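PDB 3JY6: transcriptional regulator, LacI family from Lactobacillus brevis, which probably acts as a DNA-binding transcription factor of the LacI family, with a periplasmic-binding-protein-like domain that in relatives senses a small effector. Local coordinates for residues 88-92 against 100-105; 212-218 against 229-235. All coordinates share one frame; numbering follows the deposited sequence.

Both contacts join parallel neighbours in the periplasmic-binding-protein-like fold, but in different sheets. Interaction 1 pairs strands 88-91 and 102-104 inside the six-stranded sheet. Interaction 2 sets residues 229-235 along the edge of the four-stranded sheet, whose outermost strand is 211-215. Their centres lie about 22 Å apart, on opposite sides of the centre of the chain. They still touch at one point. Gln234 NE2 of interaction 2 lies 2.7 Å from Asp92 OD1 of interaction 1. The same NE2 is 2.8 Å from Thr105 OG1. Both are probable hydrogen bonds, tying the two contacts together. In LacI relatives the effector binds in the cleft between two subdomains, each built on one such sheet.

Interaction 1 of 2, residues 88-92 against 100-105; sequences VVSVD and WPQVVT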
ATOM      1  N   VAL A  88       1.666 -13.216  22.177  1.00 14.05           N
ATOM      2  CA  VAL A  88       1.583 -11.920  21.516  1.00 12.41           C
ATOM      3  C   VAL A  88       2.961 -11.314  21.308  1.00 13.11           C
ATOM      4  O   VAL A  88       3.855 -11.482  22.143  1.00 12.97           O
ATOM      5  CB  VAL A  88       0.766 -10.910  22.370  1.00 11.89           C
ATOM      6  CG1 VAL A  88       0.638  -9.574  21.645  1.00 12.00           C
ATOM      7  CG2 VAL A  88      -0.628 -11.488  22.698  1.00 11.71           C
ATOM      8  N   VAL A  89       3.134 -10.617  20.189  1.00 12.56           N
ATOM      9  CA  VAL A  89       4.375  -9.906  19.903  1.00 11.47           C
ATOM     10  C   VAL A  89       3.929  -8.564  19.342  1.00 10.99           C
ATOM     11  O   VAL A  89       3.046  -8.515  18.491  1.00 11.11           O
ATOM     12  CB  VAL A  89       5.270 -10.613  18.843  1.00 13.24           C
ATOM     13  CG1 VAL A  89       6.500  -9.759  18.554  1.00 12.78           C
ATOM     14  CG2 VAL A  89       5.736 -11.952  19.348  1.00 14.86           C
ATOM     15  N   SER A  90       4.523  -7.481  19.825  1.00 12.76           N
ATOM     16  CA  SER A  90       4.170  -6.149  19.347  1.00 15.59           C
ATOM     17  C   SER A  90       5.280  -5.610  18.432  1.00 14.39           C
ATOM     18  O   SER A  90       6.451  -5.965  18.570  1.00 14.21           O
ATOM     19  CB  SER A  90       3.948  -5.207  20.536  1.00 17.10           C
ATOM     20  OG  SER A  90       3.087  -4.138  20.177  1.00 26.87           O
ATOM     21  N   VAL A  91       4.901  -4.764  17.488  1.00 14.88           N
ATOM     22  CA  VAL A  91       5.868  -4.205  16.555  1.00 16.11           C
ATOM     23  C   VAL A  91       5.682  -2.715  16.305  1.00 16.33           C
ATOM     24  O   VAL A  91       4.553  -2.221  16.217  1.00 12.76           O
ATOM     25  CB  VAL A  91       5.798  -4.921  15.178  1.00 17.59           C
ATOM     26  CG1 VAL A  91       6.900  -4.400  14.255  1.00 15.67           C
ATOM     27  CG2 VAL A  91       5.920  -6.421  15.369  1.00 18.54           C
ATOM     28  N   ASP A  92       6.812  -2.015  16.212  1.00 18.17           N
ATOM     29  CA  ASP A  92       6.855  -0.585  15.910  1.00 22.01           C
ATOM     30  C   ASP A  92       6.101   0.303  16.896  1.00 24.61           C
ATOM     31  O   ASP A  92       5.556   1.328  16.504  1.00 23.78           O
ATOM     32  CB  ASP A  92       6.296  -0.358  14.495  1.00 20.82           C
ATOM     33  CG  ASP A  92       6.579   1.036  13.970  1.00 22.30           C
ATOM     34  OD1 ASP A  92       7.765   1.411  13.893  1.00 25.18           O
ATOM     35  OD2 ASP A  92       5.623   1.765  13.630  1.00 24.57           O
ATOM     36  N   TRP A 100       4.815  -8.247  26.648  1.00 18.08           N
ATOM     37  CA  TRP A 100       5.200  -9.270  25.681  1.00 17.91           C
ATOM     38  C   TRP A 100       6.437  -8.809  24.915  1.00 16.39           C
ATOM     39  O   TRP A 100       6.834  -7.653  25.022  1.00 18.72           O
ATOM     40  CB  TRP A 100       4.024  -9.588  24.744  1.00 18.30           C
ATOM     41  CG  TRP A 100       3.217  -8.412  24.325  1.00 16.97           C
ATOM     42  CD1 TRP A 100       3.611  -7.404  23.496  1.00 20.79           C
ATOM     43  CD2 TRP A 100       1.876  -8.097  24.732  1.00 15.64           C
ATOM     44  NE1 TRP A 100       2.594  -6.486  23.351  1.00 18.98           N
ATOM     45  CE2 TRP A 100       1.513  -6.898  24.079  1.00 16.10           C
ATOM     46  CE3 TRP A 100       0.928  -8.737  25.538  1.00 16.99           C
ATOM     47  CZ2 TRP A 100       0.263  -6.293  24.261  1.00 16.67           C
ATOM     48  CZ3 TRP A 100      -0.317  -8.137  25.714  1.00 16.21           C
ATOM     49  CH2 TRP A 100      -0.645  -6.939  25.057  1.00 13.50           C
ATOM     50  N   PRO A 101       7.088  -9.711  24.166  1.00 14.88           N
ATOM     51  CA  PRO A 101       8.283  -9.290  23.421  1.00 13.39           C
ATOM     52  C   PRO A 101       7.938  -8.227  22.378  1.00 14.30           C
ATOM     53  O   PRO A 101       6.819  -8.202  21.862  1.00 12.76           O
ATOM     54  CB  PRO A 101       8.762 -10.586  22.759  1.00 14.41           C
ATOM     55  CG  PRO A 101       8.167 -11.692  23.625  1.00 15.47           C
ATOM     56  CD  PRO A 101       6.805 -11.148  23.967  1.00 13.37           C
ATOM     57  N   GLN A 102       8.897  -7.363  22.061  1.00 13.88           N
ATOM     58  CA  GLN A 102       8.677  -6.312  21.072  1.00 13.90           C
ATOM     59  C   GLN A 102       9.777  -6.182  20.039  1.00 13.31           C
ATOM     60  O   GLN A 102      10.942  -6.451  20.309  1.00 13.28           O
ATOM     61  CB  GLN A 102       8.586  -4.945  21.722  1.00 19.10           C
ATOM     62  CG  GLN A 102       7.453  -4.690  22.653  1.00 22.70           C
ATOM     63  CD  GLN A 102       7.650  -3.353  23.304  1.00 26.00           C
ATOM     64  OE1 GLN A 102       8.569  -3.175  24.114  1.00 23.98           O
ATOM     65  NE2 GLN A 102       6.821  -2.384  22.930  1.00 28.49           N
ATOM     66  N   VAL A 103       9.382  -5.709  18.863  1.00 14.00           N
ATOM     67  CA  VAL A 103      10.294  -5.458  17.765  1.00 13.36           C
ATOM     68  C   VAL A 103      10.103  -3.978  17.445  1.00 15.06           C
ATOM     69  O   VAL A 103       9.016  -3.540  17.046  1.00 14.15           O
ATOM     70  CB  VAL A 103       9.950  -6.325  16.533  1.00 13.77           C
ATOM     71  CG1 VAL A 103      10.913  -5.996  15.368  1.00 14.56           C
ATOM     72  CG2 VAL A 103      10.055  -7.802  16.905  1.00 10.22           C
ATOM     73  N   VAL A 104      11.162  -3.201  17.634  1.00 15.00           N
ATOM     74  CA  VAL A 104      11.084  -1.775  17.392  1.00 15.09           C
ATOM     75  C   VAL A 104      12.284  -1.210  16.636  1.00 16.71           C
ATOM     76  O   VAL A 104      13.298  -1.882  16.427  1.00 14.93           O
ATOM     77  CB  VAL A 104      10.972  -0.994  18.730  1.00 16.93           C
ATOM     78  CG1 VAL A 104       9.839  -1.542  19.580  1.00 15.47           C
ATOM     79  CG2 VAL A 104      12.294  -1.078  19.491  1.00 15.83           C
ATOM     80  N   THR A 105      12.148   0.056  16.263  1.00 18.55           N
ATOM     81  CA  THR A 105      13.183   0.809  15.560  1.00 20.98           C
ATOM     82  C   THR A 105      13.852   1.733  16.588  1.00 21.78           C
ATOM     83  O   THR A 105      13.227   2.137  17.566  1.00 21.64           O
ATOM     84  CB  THR A 105      12.564   1.711  14.452  1.00 19.60           C
ATOM     85  OG1 THR A 105      11.849   0.904  13.511  1.00 18.02           O
ATOM     86  CG2 THR A 105      13.646   2.506  13.732  1.00 20.78           C
TER
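Trp100, just ahead of strand 102-104, lays its indole over Val88 of the parallel strand 88-91, in the six-stranded sheet of this periplasmic-binding-protein-like fold. Val88 CG1 makes a CH-pi contact 3.7 Å from the centroid of the five-membered ring. CG of Trp100 sits between its own backbone N and carbonyl carbon (chi1 39°), which swings the ring back over the first strand. Ser90 CB meets the edge of the indole, 3.4 Å from Trp100 NE1. That NE1 is buried and has no hydrogen-bond partner in the model. Helix 75-82 also packs on Trp100, through Pro75 and Val78. Pro101 O then accepts the first backbone bond, from Ser90 N. Gln102 bridges Ser90 in register, and its CA donates a C-H contact to Ser90 O. Val103 grips the first strand twice: its N bonds to Ser90 O, and its O receives Asp92 N at 2.8 Å. The side chains of Val91 and Val103 lie side by side on the same face, where Val91 also meets Ser243 of helix 236-251. At the far end Thr105 runs alongside Asp92, and their side-chain oxygens share Gln234 NE2 as a partner. Thr105 OG1 stands 4.1 Å from Asp92 OD1.

Interaction 2 of 2, residues 212-218 against 229-235; sequences TATGFAD and LTLITQN
Phe216 holds one ring face under the end of Ile232, whose CD1 lies 4.2 Å from the ring centroid, offset toward the rim. It is a CH-pi contact. Ile232 CG1 points opposite its own carbonyl carbon (chi1 -52°), and the extended end of the chain brings CD1 over the ring. Gln234 CG comes to the ring edge, near its plane. Arg142 adds a cation-pi contact to the same ring. The backbones bridge at this pair. Ile232 N bonds to Gly215 O, and Ala217 N bonds to Ile232 O. Before the bridge, a side chain does the joining. Thr214 OG1 donates to Thr230 O at 2.7 Å, from slightly off the carbonyl plane. Leu229 CD2 packs 3.5 Å from Ala213 O, a buried acceptor with no partner in the model. Gly215 has phi 158° and psi 179°, where a CB would press on the preceding carbonyl oxygen. Beyond the bridge, Asp218 takes over. Its OD1 receives a weak hydrogen bond from Gln234 N at 2.8 Å. A second weak one reaches OD1 from Asn235 N at 3.4 Å. The same oxygen sits 3.0 Å from Thr233 CB. An alanine here would remove the carboxylate and is likely to leave both amides without this acceptor, giving the turn before helix 236-251 more freedom to shift. The whole is a short parallel pairing with a single bridge at the edge of a sheet, strand 266-268 running antiparallel to strand 231-233, in the periplasmic-binding-protein-like fold of LacI-family regulators.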
ATOM      1  N   THR A 212      16.451  21.107   1.472  1.00 18.74           N
ATOM      2  CA  THR A 212      16.441  19.700   1.087  1.00 18.85           C
ATOM      3  C   THR A 212      15.314  19.012   1.874  1.00 18.87           C
ATOM      4  O   THR A 212      14.555  19.673   2.573  1.00 18.57           O
ATOM      5  CB  THR A 212      17.816  19.016   1.368  1.00 17.06           C
ATOM      6  OG1 THR A 212      17.843  17.739   0.726  1.00 17.01           O
ATOM      7  CG2 THR A 212      18.038  18.820   2.857  1.00 18.97           C
ATOM      8  N   ALA A 213      15.183  17.698   1.760  1.00 17.95           N
ATOM      9  CA  ALA A 213      14.118  17.021   2.495  1.00 17.57           C
ATOM     10  C   ALA A 213      14.431  15.566   2.736  1.00 18.78           C
ATOM     11  O   ALA A 213      15.099  14.926   1.935  1.00 19.83           O
ATOM     12  CB  ALA A 213      12.798  17.139   1.749  1.00 19.02           C
ATOM     13  N   THR A 214      13.916  15.044   3.843  1.00 18.42           N
ATOM     14  CA  THR A 214      14.134  13.666   4.216  1.00 18.01           C
ATOM     15  C   THR A 214      12.943  13.226   5.056  1.00 17.45           C
ATOM     16  O   THR A 214      11.971  13.966   5.213  1.00 13.22           O
ATOM     17  CB  THR A 214      15.400  13.550   5.068  1.00 20.21           C
ATOM     18  OG1 THR A 214      15.680  12.170   5.353  1.00 19.17           O
ATOM     19  CG2 THR A 214      15.209  14.324   6.372  1.00 21.41           C
ATOM     20  N   GLY A 215      13.045  12.029   5.614  1.00 16.53           N
ATOM     21  CA  GLY A 215      11.984  11.514   6.450  1.00 16.97           C
ATOM     22  C   GLY A 215      12.032  10.002   6.542  1.00 17.78           C
ATOM     23  O   GLY A 215      12.902   9.356   5.943  1.00 14.79           O
ATOM     24  N   PHE A 216      11.099   9.444   7.310  1.00 17.60           N
ATOM     25  CA  PHE A 216      10.986   7.999   7.462  1.00 18.70           C
ATOM     26  C   PHE A 216      10.053   7.565   6.341  1.00 19.18           C
ATOM     27  O   PHE A 216       8.876   7.935   6.331  1.00 19.29           O
ATOM     28  CB  PHE A 216      10.389   7.659   8.826  1.00 18.22           C
ATOM     29  CG  PHE A 216      11.319   7.929   9.974  1.00 19.20           C
ATOM     30  CD1 PHE A 216      11.974   6.880  10.613  1.00 18.02           C
ATOM     31  CD2 PHE A 216      11.549   9.235  10.411  1.00 17.91           C
ATOM     32  CE1 PHE A 216      12.849   7.124  11.675  1.00 18.54           C
ATOM     33  CE2 PHE A 216      12.418   9.485  11.464  1.00 17.32           C
ATOM     34  CZ  PHE A 216      13.070   8.428  12.101  1.00 16.89           C
ATOM     35  N   ALA A 217      10.591   6.802   5.393  1.00 20.33           N
ATOM     36  CA  ALA A 217       9.835   6.331   4.243  1.00 22.00           C
ATOM     37  C   ALA A 217      10.514   5.099   3.659  1.00 24.24           C
ATOM     38  O   ALA A 217      11.733   5.060   3.548  1.00 23.44           O
ATOM     39  CB  ALA A 217       9.769   7.429   3.189  1.00 25.07           C
ATOM     40  N   ASP A 218       9.727   4.099   3.276  1.00 26.17           N
ATOM     41  CA  ASP A 218      10.298   2.880   2.718  1.00 28.73           C
ATOM     42  C   ASP A 218       9.937   2.631   1.252  1.00 30.66           C
ATOM     43  O   ASP A 218      10.588   1.832   0.578  1.00 29.52           O
ATOM     44  CB  ASP A 218       9.905   1.684   3.591  1.00 29.41           C
ATOM     45  CG  ASP A 218      10.515   1.759   4.990  1.00 33.15           C
ATOM     46  OD1 ASP A 218      11.741   1.524   5.123  1.00 35.02           O
ATOM     47  OD2 ASP A 218       9.778   2.070   5.955  1.00 32.40           O
ATOM     48  N   LEU A 229      16.712  12.217  -3.276  1.00 33.33           N
ATOM     49  CA  LEU A 229      16.585  12.482  -1.826  1.00 31.16           C
ATOM     50  C   LEU A 229      17.154  11.433  -0.937  1.00 30.20           C
ATOM     51  O   LEU A 229      17.359  10.278  -1.308  1.00 30.56           O
ATOM     52  CB  LEU A 229      15.134  12.787  -1.347  1.00 31.50           C
ATOM     53  CG  LEU A 229      14.761  14.123  -2.015  1.00 31.07           C
ATOM     54  CD1 LEU A 229      13.281  14.284  -1.813  1.00 32.72           C
ATOM     55  CD2 LEU A 229      15.576  15.317  -1.472  1.00 31.60           C
ATOM     56  N   THR A 230      17.555  11.887   0.233  1.00 26.83           N
ATOM     57  CA  THR A 230      18.155  10.952   1.159  1.00 25.52           C
ATOM     58  C   THR A 230      17.128  10.606   2.219  1.00 24.63           C
ATOM     59  O   THR A 230      16.667  11.482   2.970  1.00 24.53           O
ATOM     60  CB  THR A 230      19.434  11.538   1.771  1.00 26.41           C
ATOM     61  OG1 THR A 230      20.594  11.063   1.024  1.00 30.59           O
ATOM     62  CG2 THR A 230      19.511  11.169   3.283  1.00 29.72           C
ATOM     63  N   LEU A 231      16.752   9.332   2.298  1.00 21.74           N
ATOM     64  CA  LEU A 231      15.735   8.928   3.277  1.00 20.96           C
ATOM     65  C   LEU A 231      16.081   7.867   4.314  1.00 21.33           C
ATOM     66  O   LEU A 231      17.064   7.129   4.192  1.00 19.93           O
ATOM     67  CB  LEU A 231      14.490   8.458   2.530  1.00 21.19           C
ATOM     68  CG  LEU A 231      14.051   9.356   1.330  1.00 22.66           C
ATOM     69  CD1 LEU A 231      13.136   8.491   0.442  1.00 22.30           C
ATOM     70  CD2 LEU A 231      13.375  10.693   1.816  1.00 21.13           C
ATOM     71  N   ILE A 232      15.254   7.790   5.355  1.00 20.65           N
ATOM     72  CA  ILE A 232      15.472   6.804   6.411  1.00 21.06           C
ATOM     73  C   ILE A 232      14.495   5.642   6.272  1.00 20.60           C
ATOM     74  O   ILE A 232      13.281   5.839   6.282  1.00 19.28           O
ATOM     75  CB  ILE A 232      15.297   7.404   7.812  1.00 22.24           C
ATOM     76  CG1 ILE A 232      16.144   8.662   7.951  1.00 23.72           C
ATOM     77  CG2 ILE A 232      15.764   6.379   8.859  1.00 22.21           C
ATOM     78  CD1 ILE A 232      15.681   9.570   9.079  1.00 27.47           C
ATOM     79  N   THR A 233      15.020   4.430   6.135  1.00 19.32           N
ATOM     80  CA  THR A 233      14.147   3.273   5.979  1.00 20.80           C
ATOM     81  C   THR A 233      14.125   2.469   7.256  1.00 19.27           C
ATOM     82  O   THR A 233      15.161   2.280   7.882  1.00 17.53           O
ATOM     83  CB  THR A 233      14.606   2.334   4.837  1.00 23.87           C
ATOM     84  OG1 THR A 233      15.861   1.730   5.183  1.00 26.30           O
ATOM     85  CG2 THR A 233      14.782   3.116   3.540  1.00 26.36           C
ATOM     86  N   GLN A 234      12.938   2.010   7.642  1.00 18.64           N
ATOM     87  CA  GLN A 234      12.790   1.194   8.844  1.00 18.99           C
ATOM     88  C   GLN A 234      12.975  -0.307   8.621  1.00 18.34           C
ATOM     89  O   GLN A 234      13.066  -1.048   9.593  1.00 17.29           O
ATOM     90  CB  GLN A 234      11.421   1.415   9.470  1.00 19.26           C
ATOM     91  CG  GLN A 234      11.369   2.525  10.479  1.00 18.64           C
ATOM     92  CD  GLN A 234       9.971   2.720  11.011  1.00 18.46           C
ATOM     93  OE1 GLN A 234       9.119   3.350  10.368  1.00 16.47           O
ATOM     94  NE2 GLN A 234       9.712   2.163  12.187  1.00 16.19           N
ATOM     95  N   ASN A 235      13.036  -0.749   7.360  1.00 18.30           N
ATOM     96  CA  ASN A 235      13.195  -2.175   7.046  1.00 18.77           C
ATOM     97  C   ASN A 235      11.951  -2.935   7.544  1.00 17.46           C
ATOM     98  O   ASN A 235      12.076  -3.917   8.264  1.00 17.32           O
ATOM     99  CB  ASN A 235      14.420  -2.760   7.774  1.00 21.44           C
ATOM    100  CG  ASN A 235      15.741  -2.401   7.118  1.00 27.70           C
ATOM    101  OD1 ASN A 235      16.777  -2.285   7.793  1.00 30.06           O
ATOM    102  ND2 ASN A 235      15.725  -2.252   5.802  1.00 29.41           N
TER